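Local structure of MmoQ Response regulator (Methylococcus capsulatus, 3LJX) at residues L184-L189 with A201-Q206. The protein probably acts as a response regulator that makes cyclic di-GMP from two GTP, with this fragment carrying its HDOD domain. Sequence-based numbering, arbitrary orientation.
Sequences LTRMLL and ALQLSQ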
loop_
_atom_site.group_PDB
_atom_site.type_symbol
_atom_site.label_atom_id
_atom_site.label_comp_id
_atom_site.label_asym_id
_atom_site.label_seq_id
_atom_site.Cartn_x
_atom_site.Cartn_y
_atom_site.Cartn_z
ATOM N N LEU A 184 7.881 6.804 6.667
ATOM C CA LEU A 184 8.465 5.536 6.278
ATOM C C LEU A 184 7.790 5.028 4.984
ATOM O O LEU A 184 8.459 4.576 4.057
ATOM C CB LEU A 184 8.315 4.530 7.419
ATOM C CG LEU A 184 9.445 3.524 7.588
ATOM C CD1 LEU A 184 8.969 2.287 8.364
ATOM C CD2 LEU A 184 10.018 3.151 6.243
ATOM N N THR A 185 6.465 5.125 4.916
ATOM C CA THR A 185 5.747 4.738 3.704
ATOM C C THR A 185 6.313 5.436 2.460
ATOM O O THR A 185 6.659 4.790 1.452
ATOM C CB THR A 185 4.248 5.041 3.839
ATOM O OG1 THR A 185 3.675 4.174 4.831
ATOM C CG2 THR A 185 3.541 4.827 2.505
ATOM N N ARG A 186 6.427 6.754 2.541
ATOM C CA ARG A 186 6.924 7.545 1.408
ATOM C C ARG A 186 8.330 7.140 1.021
ATOM O O ARG A 186 8.661 7.082 -0.166
ATOM C CB ARG A 186 6.903 9.042 1.713
ATOM C CG ARG A 186 5.539 9.561 2.186
ATOM C CD ARG A 186 5.487 11.110 2.161
ATOM N NE ARG A 186 6.248 11.730 3.247
ATOM C CZ ARG A 186 5.759 11.955 4.467
ATOM N NH1 ARG A 186 4.509 11.605 4.759
ATOM N NH2 ARG A 186 6.515 12.531 5.397
HETATM N N MSE A 187 9.166 6.862 2.017
HETATM C CA MSE A 187 10.542 6.474 1.729
HETATM C C MSE A 187 10.566 5.110 1.072
HETATM O O MSE A 187 11.319 4.894 0.136
HETATM C CB MSE A 187 11.401 6.454 2.988
HETATM C CG MSE A 187 11.566 7.823 3.647
HETATM SE SE MSE A 187 12.500 7.646 5.361
HETATM C CE MSE A 187 14.149 6.812 4.722
ATOM N N LEU A 188 9.732 4.196 1.564
ATOM C CA LEU A 188 9.623 2.864 0.973
ATOM C C LEU A 188 9.156 2.993 -0.487
ATOM O O LEU A 188 9.784 2.443 -1.411
ATOM C CB LEU A 188 8.646 2.007 1.790
ATOM C CG LEU A 188 9.223 0.931 2.725
ATOM C CD1 LEU A 188 10.595 1.304 3.262
ATOM C CD2 LEU A 188 8.276 0.580 3.863
ATOM N N LEU A 189 8.071 3.740 -0.691
ATOM C CA LEU A 189 7.489 3.877 -2.024
ATOM C C LEU A 189 8.499 4.520 -2.965
ATOM O O LEU A 189 8.597 4.167 -4.146
ATOM C CB LEU A 189 6.192 4.703 -1.987
ATOM C CG LEU A 189 4.989 4.098 -1.258
ATOM C CD1 LEU A 189 3.795 5.058 -1.284
ATOM C CD2 LEU A 189 4.596 2.747 -1.852
ATOM N N ALA A 201 1.056 13.320 -3.772
ATOM C CA ALA A 201 -0.397 13.220 -3.807
ATOM C C ALA A 201 -0.850 12.487 -2.543
ATOM O O ALA A 201 -1.830 12.870 -1.899
ATOM C CB ALA A 201 -0.849 12.505 -5.057
ATOM N N LEU A 202 -0.095 11.458 -2.170
ATOM C CA LEU A 202 -0.370 10.683 -0.965
ATOM C C LEU A 202 -0.279 11.542 0.289
ATOM O O LEU A 202 -1.175 11.521 1.144
ATOM C CB LEU A 202 0.620 9.529 -0.847
ATOM C CG LEU A 202 0.512 8.706 0.432
ATOM C CD1 LEU A 202 -0.883 8.080 0.536
ATOM C CD2 LEU A 202 1.613 7.622 0.485
ATOM N N GLN A 203 0.804 12.303 0.404
ATOM C CA GLN A 203 0.957 13.184 1.558
ATOM C C GLN A 203 -0.156 14.228 1.620
ATOM O O GLN A 203 -0.731 14.461 2.681
ATOM C CB GLN A 203 2.321 13.870 1.553
ATOM C CG GLN A 203 2.642 14.510 2.894
ATOM C CD GLN A 203 4.067 15.010 2.990
ATOM O OE1 GLN A 203 4.782 15.093 1.992
ATOM N NE2 GLN A 203 4.487 15.348 4.202
ATOM N N LEU A 204 -0.447 14.854 0.482
ATOM C CA LEU A 204 -1.558 15.795 0.380
ATOM C C LEU A 204 -2.871 15.160 0.856
ATOM O O LEU A 204 -3.656 15.790 1.574
ATOM C CB LEU A 204 -1.724 16.248 -1.069
ATOM C CG LEU A 204 -1.705 17.735 -1.372
ATOM C CD1 LEU A 204 -0.569 18.408 -0.630
ATOM C CD2 LEU A 204 -1.570 17.953 -2.877
ATOM N N SER A 205 -3.113 13.912 0.454
ATOM C CA SER A 205 -4.394 13.278 0.747
ATOM C C SER A 205 -4.607 13.137 2.244
ATOM O O SER A 205 -5.715 12.843 2.683
ATOM C CB SER A 205 -4.460 11.888 0.134
ATOM O OG SER A 205 -3.667 10.992 0.901
ATOM N N GLN A 206 -3.546 13.326 3.024
ATOM C CA GLN A 206 -3.629 13.142 4.469
ATOM C C GLN A 206 -3.975 14.413 5.276
ATOM O O GLN A 206 -4.211 14.335 6.474
ATOM C CB GLN A 206 -2.351 12.468 4.984
ATOM C CG GLN A 206 -2.171 11.063 4.407
ATOM C CD GLN A 206 -0.777 10.478 4.620
ATOM O OE1 GLN A 206 -0.601 9.263 4.582
ATOM N NE2 GLN A 206 0.214 11.340 4.838
HETATM O O HOH W 1 2.470 9.902 3.616
#
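Water 1 accepts two hydrogen bonds, one from each side of the contact: from R186 NH1 at 2.9 Å and, weakly, from Q206 NE2, also at 2.9 Å. The water lies in the guanidinium plane, at the edge of the group, and so links R186, through a weak second bond, to Q206, whose own NE2 remains 4.3 Å from R186 NH1. One face of the same guanidinium is covered by the Q203 amide. This amide lies almost parallel to the guanidinium, the planes 9° apart, and NE2 of Q203 sits 3.6 Å from CZ of R186, over the centre of the group. This is a stack of two flat polar groups, with edge and one face of R186 serving different partners. The bend at chi3 (-74°) in R186 and the extended Q203 chain, CG anti to its backbone N (chi1 -166°), bring the two planes together.

Deeper in the interface the contact is apolar. L202 CD2 meets L189 CD1 at 3.8 Å and T185 CG2 at 4.0 Å, crossing both side chains at about a right angle. T185 turns its methyl to L202 while OG1 is hydrogen-bonded to G145 N and H181 O; L189 also packs on L138 and L141 of helix 132-141. Within 201-206, S205 OG donates to L202 O at 2.6 Å.

Helices 181-191 and 196-204, consecutive in the chain, are thus joined by a small leucine-threonine contact beneath a polar, partly exposed margin, a junction between two successive helices of the all-helical HDOD domain.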